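Long-range contacts in DNA repair and telomere maintenance protein nbs1 (Schizosaccharomyces pombe, PDB 3HUF), which serves as the adaptor subunit of the MRN complex in DNA double-strand break repair, its FHA and BRCT domains binding phosphorylated proteins such as Ctp1: residues L18-Y23 with I52-E57; Q119-E124 with T149-N154. One frame throughout, in Å; residues are numbered along the deposited sequence.

Interaction 1 (L18-Y23 with I52-E57); sequences LFPGTY and ILTPSE
I52 is the bump of this contact, and the turn from L18 to G21 supplies the hollow. With CG1 beside the backbone N and the chain extended (chi2 172°), the tip methyl CD1 of I52 lies 3.5 Å from CB of L18, the two side chains crossing at about a right angle. CG2 takes the other branch, against CA of P20 at 3.9 Å. The Y23 ring closes the hollow more loosely; L18 CD2 sits over one face of it, and Y23 OH accepts the F19 N-H. Beyond I52, the P20 ring rides over the departing chain, its CG 4.0 Å from CA of T54. W2 and F68 also touch I52, placing it between the two sheets of the FHA domain. An alanine in place of I52 would probably open a gap beside L18 and P20. G21 and I52 form an antiparallel hydrogen-bonded pair, G21 N to I52 O (3.0 Å) and I52 N to G21 O (2.9 Å), and the G21 backbone angles call for glycine. Because these bonds run main chain to main chain, the pairing does not draw on the I52 side chain, whereas the mainly apolar fit with L18 and P20 depends on its shape.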
ATOM      1  N   LEU A  18       8.808   4.751  12.536  1.00 36.82           N
ATOM      2  CA  LEU A  18       9.516   3.700  13.248  1.00 36.54           C
ATOM      3  C   LEU A  18       9.569   2.435  12.401  1.00 37.15           C
ATOM      4  O   LEU A  18       8.563   1.877  12.038  1.00 38.13           O
ATOM      5  CB  LEU A  18       8.817   3.401  14.598  1.00 35.91           C
ATOM      6  CG  LEU A  18       8.736   4.563  15.599  1.00 34.83           C
ATOM      7  CD1 LEU A  18       8.159   4.049  16.963  1.00 34.76           C
ATOM      8  CD2 LEU A  18      10.116   5.252  15.795  1.00 29.47           C
ATOM      9  N   PHE A  19      10.762   1.963  12.119  1.00 38.03           N
ATOM     10  CA  PHE A  19      10.920   0.747  11.356  1.00 37.77           C
ATOM     11  C   PHE A  19      11.009  -0.442  12.318  1.00 37.42           C
ATOM     12  O   PHE A  19      11.252  -0.251  13.501  1.00 37.09           O
ATOM     13  CB  PHE A  19      12.186   0.854  10.508  1.00 37.31           C
ATOM     14  CG  PHE A  19      12.252   2.102   9.693  1.00 39.50           C
ATOM     15  CD1 PHE A  19      13.299   3.004   9.865  1.00 44.10           C
ATOM     16  CD2 PHE A  19      11.286   2.381   8.748  1.00 40.63           C
ATOM     17  CE1 PHE A  19      13.372   4.167   9.093  1.00 44.36           C
ATOM     18  CE2 PHE A  19      11.349   3.525   7.978  1.00 42.55           C
ATOM     19  CZ  PHE A  19      12.392   4.429   8.160  1.00 44.82           C
ATOM     20  N   PRO A  20      10.742  -1.665  11.817  1.00 37.28           N
ATOM     21  CA  PRO A  20      11.063  -2.895  12.527  1.00 36.46           C
ATOM     22  C   PRO A  20      12.439  -2.857  13.192  1.00 36.80           C
ATOM     23  O   PRO A  20      13.425  -2.476  12.553  1.00 35.87           O
ATOM     24  CB  PRO A  20      11.025  -3.937  11.413  1.00 36.11           C
ATOM     25  CG  PRO A  20       9.843  -3.442  10.549  1.00 35.58           C
ATOM     26  CD  PRO A  20      10.036  -1.944  10.545  1.00 37.12           C
ATOM     27  N   GLY A  21      12.480  -3.270  14.459  1.00 36.40           N
ATOM     28  CA  GLY A  21      13.702  -3.286  15.249  1.00 36.62           C
ATOM     29  C   GLY A  21      13.322  -2.784  16.627  1.00 37.04           C
ATOM     30  O   GLY A  21      12.140  -2.737  16.985  1.00 37.22           O
ATOM     31  N   THR A  22      14.320  -2.387  17.404  1.00 37.42           N
ATOM     32  CA  THR A  22      14.093  -2.005  18.782  1.00 37.59           C
ATOM     33  C   THR A  22      14.563  -0.590  19.095  1.00 36.94           C
ATOM     34  O   THR A  22      15.617  -0.157  18.639  1.00 37.04           O
ATOM     35  CB  THR A  22      14.791  -2.984  19.729  1.00 38.82           C
ATOM     36  OG1 THR A  22      14.534  -4.335  19.306  1.00 42.33           O
ATOM     37  CG2 THR A  22      14.236  -2.811  21.102  1.00 38.92           C
ATOM     38  N   TYR A  23      13.785   0.113  19.902  1.00 36.43           N
ATOM     39  CA  TYR A  23      14.070   1.469  20.309  1.00 35.76           C
ATOM     40  C   TYR A  23      14.083   1.532  21.825  1.00 36.19           C
ATOM     41  O   TYR A  23      13.252   0.910  22.479  1.00 35.64           O
ATOM     42  CB  TYR A  23      12.987   2.414  19.777  1.00 35.55           C
ATOM     43  CG  TYR A  23      12.909   2.420  18.258  1.00 35.89           C
ATOM     44  CD1 TYR A  23      12.099   1.502  17.575  1.00 35.77           C
ATOM     45  CD2 TYR A  23      13.680   3.310  17.505  1.00 35.10           C
ATOM     46  CE1 TYR A  23      12.036   1.482  16.167  1.00 37.00           C
ATOM     47  CE2 TYR A  23      13.624   3.305  16.093  1.00 36.88           C
ATOM     48  CZ  TYR A  23      12.802   2.390  15.438  1.00 37.65           C
ATOM     49  OH  TYR A  23      12.754   2.388  14.063  1.00 39.99           O
ATOM     50  N   ILE A  52       9.361  -3.424  17.225  1.00 36.50           N
ATOM     51  CA  ILE A  52       8.425  -3.592  16.132  1.00 36.22           C
ATOM     52  C   ILE A  52       8.883  -4.808  15.357  1.00 36.07           C
ATOM     53  O   ILE A  52      10.044  -4.877  14.940  1.00 35.60           O
ATOM     54  CB  ILE A  52       8.341  -2.334  15.263  1.00 37.16           C
ATOM     55  CG1 ILE A  52       7.809  -1.191  16.139  1.00 37.92           C
ATOM     56  CG2 ILE A  52       7.434  -2.583  14.036  1.00 35.51           C
ATOM     57  CD1 ILE A  52       7.851   0.141  15.490  1.00 37.60           C
ATOM     58  N   LEU A  53       7.998  -5.792  15.200  1.00 35.98           N
ATOM     59  CA  LEU A  53       8.391  -6.967  14.434  1.00 35.80           C
ATOM     60  C   LEU A  53       8.259  -6.656  12.961  1.00 36.15           C
ATOM     61  O   LEU A  53       7.518  -5.788  12.557  1.00 37.18           O
ATOM     62  CB  LEU A  53       7.625  -8.242  14.826  1.00 34.86           C
ATOM     63  CG  LEU A  53       7.667  -8.663  16.293  1.00 33.40           C
ATOM     64  CD1 LEU A  53       6.891  -9.973  16.517  1.00 31.16           C
ATOM     65  CD2 LEU A  53       9.128  -8.762  16.824  1.00 33.11           C
ATOM     66  N   THR A  54       9.010  -7.388  12.174  1.00 36.45           N
ATOM     67  CA  THR A  54       8.995  -7.321  10.731  1.00 37.66           C
ATOM     68  C   THR A  54       7.612  -7.890  10.223  1.00 37.76           C
ATOM     69  O   THR A  54       6.938  -8.639  10.937  1.00 37.70           O
ATOM     70  CB  THR A  54      10.268  -8.117  10.337  1.00 38.04           C
ATOM     71  OG1 THR A  54      11.107  -7.413   9.405  1.00 43.35           O
ATOM     72  CG2 THR A  54      10.024  -9.524  10.018  1.00 36.43           C
ATOM     73  N   PRO A  55       7.138  -7.473   9.042  1.00 37.74           N
ATOM     74  CA  PRO A  55       5.792  -7.964   8.662  1.00 37.64           C
ATOM     75  C   PRO A  55       5.711  -9.434   8.221  1.00 37.82           C
ATOM     76  O   PRO A  55       6.715 -10.005   7.816  1.00 37.48           O
ATOM     77  CB  PRO A  55       5.397  -7.031   7.513  1.00 38.13           C
ATOM     78  CG  PRO A  55       6.714  -6.565   6.927  1.00 38.11           C
ATOM     79  CD  PRO A  55       7.693  -6.517   8.063  1.00 37.20           C
ATOM     80  N   SER A  56       4.530 -10.050   8.321  1.00 37.83           N
ATOM     81  CA  SER A  56       4.339 -11.389   7.759  1.00 38.78           C
ATOM     82  C   SER A  56       3.638 -11.263   6.417  1.00 38.55           C
ATOM     83  O   SER A  56       3.108 -10.200   6.091  1.00 38.81           O
ATOM     84  CB  SER A  56       3.533 -12.311   8.682  1.00 38.78           C
ATOM     85  OG  SER A  56       3.656 -11.941  10.050  1.00 43.74           O
ATOM     86  N   GLU A  57       3.630 -12.354   5.661  1.00 38.33           N
ATOM     87  CA  GLU A  57       3.029 -12.371   4.332  1.00 39.53           C
ATOM     88  C   GLU A  57       1.532 -12.059   4.401  1.00 38.67           C
ATOM     89  O   GLU A  57       1.009 -11.339   3.566  1.00 38.75           O
ATOM     90  CB  GLU A  57       3.292 -13.709   3.624  1.00 39.36           C
ATOM     91  CG  GLU A  57       3.051 -13.649   2.095  1.00 44.18           C
ATOM     92  CD  GLU A  57       3.557 -12.332   1.441  1.00 47.71           C
ATOM     93  OE1 GLU A  57       4.792 -12.107   1.433  1.00 50.77           O
ATOM     94  OE2 GLU A  57       2.734 -11.536   0.930  1.00 45.94           O
TER

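Interaction 2 (Q119-E124 with T149-N154)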
ATOM      1  N   GLN A 119       2.584  -4.248  -4.051  1.00 35.97           N
ATOM      2  CA  GLN A 119       2.480  -5.395  -4.943  1.00 35.41           C
ATOM      3  C   GLN A 119       3.518  -5.287  -6.045  1.00 36.13           C
ATOM      4  O   GLN A 119       3.753  -4.193  -6.551  1.00 36.40           O
ATOM      5  CB  GLN A 119       1.078  -5.502  -5.554  1.00 35.49           C
ATOM      6  CG  GLN A 119       0.937  -6.666  -6.565  1.00 34.21           C
ATOM      7  CD  GLN A 119      -0.473  -6.841  -7.050  1.00 35.92           C
ATOM      8  OE1 GLN A 119      -1.260  -5.906  -7.016  1.00 39.21           O
ATOM      9  NE2 GLN A 119      -0.812  -8.044  -7.497  1.00 35.93           N
ATOM     10  N   PHE A 120       4.147  -6.411  -6.397  1.00 36.57           N
ATOM     11  CA  PHE A 120       5.120  -6.452  -7.480  1.00 37.90           C
ATOM     12  C   PHE A 120       4.530  -7.211  -8.642  1.00 39.06           C
ATOM     13  O   PHE A 120       3.713  -8.103  -8.449  1.00 38.07           O
ATOM     14  CB  PHE A 120       6.403  -7.149  -7.046  1.00 38.06           C
ATOM     15  CG  PHE A 120       7.301  -6.290  -6.211  1.00 37.46           C
ATOM     16  CD1 PHE A 120       7.000  -6.055  -4.864  1.00 35.09           C
ATOM     17  CD2 PHE A 120       8.453  -5.728  -6.770  1.00 36.45           C
ATOM     18  CE1 PHE A 120       7.835  -5.280  -4.074  1.00 35.28           C
ATOM     19  CE2 PHE A 120       9.294  -4.930  -5.995  1.00 35.88           C
ATOM     20  CZ  PHE A 120       8.978  -4.700  -4.642  1.00 36.42           C
ATOM     21  N   ASP A 121       4.933  -6.853  -9.854  1.00 40.74           N
ATOM     22  CA  ASP A 121       4.377  -7.503 -11.024  1.00 42.45           C
ATOM     23  C   ASP A 121       5.214  -8.701 -11.453  1.00 43.40           C
ATOM     24  O   ASP A 121       4.836  -9.437 -12.341  1.00 42.66           O
ATOM     25  CB  ASP A 121       4.276  -6.513 -12.170  1.00 43.39           C
ATOM     26  CG  ASP A 121       3.275  -6.948 -13.219  1.00 44.77           C
ATOM     27  OD1 ASP A 121       2.354  -7.757 -12.909  1.00 48.60           O
ATOM     28  OD2 ASP A 121       3.424  -6.483 -14.349  1.00 45.28           O
ATOM     29  N   ASN A 122       6.334  -8.922 -10.775  1.00 44.90           N
ATOM     30  CA  ASN A 122       7.333  -9.845 -11.266  1.00 46.48           C
ATOM     31  C   ASN A 122       7.979 -10.535 -10.076  1.00 46.88           C
ATOM     32  O   ASN A 122       8.392  -9.869  -9.133  1.00 47.49           O
ATOM     33  CB  ASN A 122       8.349  -9.020 -12.073  1.00 46.87           C
ATOM     34  CG  ASN A 122       9.457  -9.836 -12.667  1.00 48.53           C
ATOM     35  OD1 ASN A 122      10.383 -10.255 -11.975  1.00 51.36           O
ATOM     36  ND2 ASN A 122       9.409 -10.015 -13.977  1.00 49.83           N
ATOM     37  N   PRO A 123       8.060 -11.869 -10.111  1.00 47.24           N
ATOM     38  CA  PRO A 123       8.617 -12.663  -9.010  1.00 47.41           C
ATOM     39  C   PRO A 123      10.108 -12.431  -8.741  1.00 47.75           C
ATOM     40  O   PRO A 123      10.538 -12.502  -7.587  1.00 47.84           O
ATOM     41  CB  PRO A 123       8.386 -14.108  -9.464  1.00 47.54           C
ATOM     42  CG  PRO A 123       7.423 -14.031 -10.609  1.00 47.20           C
ATOM     43  CD  PRO A 123       7.610 -12.711 -11.233  1.00 47.33           C
ATOM     44  N   GLU A 124      10.888 -12.173  -9.789  1.00 48.17           N
ATOM     45  CA  GLU A 124      12.319 -11.903  -9.628  1.00 48.78           C
ATOM     46  C   GLU A 124      12.514 -10.513  -9.011  1.00 48.69           C
ATOM     47  O   GLU A 124      13.447 -10.299  -8.243  1.00 49.12           O
ATOM     48  CB  GLU A 124      13.085 -12.072 -10.954  1.00 49.11           C
ATOM     49  CG  GLU A 124      14.619 -12.149 -10.788  1.00 50.98           C
ATOM     50  CD  GLU A 124      15.320 -13.125 -11.743  1.00 53.46           C
ATOM     51  OE1 GLU A 124      14.715 -13.609 -12.731  1.00 54.03           O
ATOM     52  OE2 GLU A 124      16.509 -13.420 -11.492  1.00 55.49           O
ATOM     53  N   THR A 149      -1.474  -0.689  -1.531  1.00 37.70           N
ATOM     54  CA  THR A 149      -1.507   0.747  -1.783  1.00 37.69           C
ATOM     55  C   THR A 149      -0.658   1.142  -3.003  1.00 37.22           C
ATOM     56  O   THR A 149      -0.936   2.146  -3.646  1.00 36.48           O
ATOM     57  CB  THR A 149      -1.016   1.560  -0.551  1.00 38.02           C
ATOM     58  OG1 THR A 149       0.290   1.107  -0.186  1.00 37.64           O
ATOM     59  CG2 THR A 149      -1.951   1.366   0.646  1.00 38.47           C
ATOM     60  N   HIS A 150       0.391   0.363  -3.306  1.00 37.08           N
ATOM     61  CA  HIS A 150       1.307   0.713  -4.406  1.00 36.21           C
ATOM     62  C   HIS A 150       1.611  -0.512  -5.211  1.00 36.71           C
ATOM     63  O   HIS A 150       1.648  -1.623  -4.664  1.00 36.85           O
ATOM     64  CB  HIS A 150       2.617   1.287  -3.873  1.00 36.31           C
ATOM     65  CG  HIS A 150       2.455   2.584  -3.147  1.00 36.02           C
ATOM     66  ND1 HIS A 150       1.945   2.662  -1.867  1.00 35.62           N
ATOM     67  CD2 HIS A 150       2.748   3.854  -3.516  1.00 35.49           C
ATOM     68  CE1 HIS A 150       1.916   3.928  -1.481  1.00 36.85           C
ATOM     69  NE2 HIS A 150       2.417   4.670  -2.456  1.00 38.62           N
ATOM     70  N   PHE A 151       1.847  -0.307  -6.506  1.00 36.78           N
ATOM     71  CA  PHE A 151       2.084  -1.396  -7.429  1.00 37.40           C
ATOM     72  C   PHE A 151       3.331  -1.096  -8.222  1.00 37.58           C
ATOM     73  O   PHE A 151       3.400  -0.054  -8.859  1.00 36.94           O
ATOM     74  CB  PHE A 151       0.896  -1.556  -8.390  1.00 37.17           C
ATOM     75  CG  PHE A 151       1.076  -2.667  -9.398  1.00 38.20           C
ATOM     76  CD1 PHE A 151       0.672  -3.952  -9.102  1.00 36.48           C
ATOM     77  CD2 PHE A 151       1.671  -2.417 -10.647  1.00 38.07           C
ATOM     78  CE1 PHE A 151       0.843  -4.983 -10.025  1.00 38.90           C
ATOM     79  CE2 PHE A 151       1.845  -3.438 -11.574  1.00 38.75           C
ATOM     80  CZ  PHE A 151       1.425  -4.721 -11.268  1.00 37.94           C
ATOM     81  N   VAL A 152       4.301  -2.013  -8.185  1.00 37.87           N
ATOM     82  CA  VAL A 152       5.544  -1.846  -8.932  1.00 38.61           C
ATOM     83  C   VAL A 152       5.453  -2.506 -10.286  1.00 39.29           C
ATOM     84  O   VAL A 152       5.480  -3.731 -10.365  1.00 39.63           O
ATOM     85  CB  VAL A 152       6.750  -2.500  -8.219  1.00 39.16           C
ATOM     86  CG1 VAL A 152       8.057  -2.121  -8.942  1.00 36.45           C
ATOM     87  CG2 VAL A 152       6.783  -2.097  -6.744  1.00 37.95           C
ATOM     88  N   MET A 153       5.366  -1.709 -11.345  1.00 40.06           N
ATOM     89  CA  MET A 153       5.369  -2.260 -12.705  1.00 41.22           C
ATOM     90  C   MET A 153       6.785  -2.609 -13.095  1.00 41.98           C
ATOM     91  O   MET A 153       7.727  -1.967 -12.610  1.00 41.98           O
ATOM     92  CB  MET A 153       4.799  -1.253 -13.702  1.00 41.11           C
ATOM     93  CG  MET A 153       5.348   0.134 -13.540  1.00 41.15           C
ATOM     94  SD  MET A 153       5.139   1.252 -14.941  1.00 46.72           S
ATOM     95  CE  MET A 153       3.515   0.918 -15.492  1.00 47.03           C
ATOM     96  N   ASN A 154       6.946  -3.609 -13.966  1.00 42.68           N
ATOM     97  CA  ASN A 154       8.258  -3.891 -14.559  1.00 44.46           C
ATOM     98  C   ASN A 154       8.726  -2.717 -15.412  1.00 44.87           C
ATOM     99  O   ASN A 154       7.906  -1.910 -15.873  1.00 44.49           O
ATOM    100  CB  ASN A 154       8.271  -5.168 -15.430  1.00 44.63           C
ATOM    101  CG  ASN A 154       7.720  -6.386 -14.711  1.00 47.94           C
ATOM    102  OD1 ASN A 154       7.668  -6.431 -13.468  1.00 50.08           O
ATOM    103  ND2 ASN A 154       7.285  -7.389 -15.494  1.00 50.31           N
TER
HETATM  104  O   HOH W   1       7.356  -5.695 -10.259  1.00 36.60           O
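F151 and Q119 both carry CG anti to the backbone N (chi1 179° and 177°), and from there the phenyl ring and the extended glutamine chain meet on one face of the parallel sheet of the first BRCT domain. The Q119 amide stands nearly upright to the ring, the planes 81° apart, and OE1 of Q119 meets the ring edge at CD1 of F151, 3.4 Å away. NE2 of Q119 is held by L142 O. At the far end of the same ring, D121 lays CB 3.5 Å from CZ of F151, while its OD2 bonds to T162. F120 and V152 occupy the opposite face of the sheet, side by side: CG2 of V152 stands 3.9 Å from the F120 ring centroid, a CH-pi contact over the centre of the face. Q119 N bonds to H150 O, and Q119 O receives V152 N at 2.8 Å. The ladder then frays, for D121 N reaches V152 O only weakly. Where the chain turns into helix 123-134, N122 is the N-cap, its OD1 accepting from M125 N and, weakly, from E124 N. A water repairs the fraying: it accepts from D121 N and donates to V152 O, each 2.7 Å away, with a weak third bond to N154 OD1.

How the interactions relate
The two contacts follow one another along the chain, interaction 1 closing before interaction 2 opens, and their centres lie 22 Å apart, with about 9 Å between nearest atoms. They share no sheet. Interaction 1 joins strands 21-26 and 48-52 in the mixed sheet of the FHA domain, where the chain crosses over from strand 16-18 of the antiparallel sheet. Interaction 2 joins the two inner strands, 118-120 and 150-152, of the parallel sheet in the first BRCT domain. Strand 109-113, which belongs to the FHA antiparallel sheet, precedes strand 118-120 closely, so the two phosphoprotein-binding modules are joined by a short connection, consistent with a compact FHA-BRCT unit.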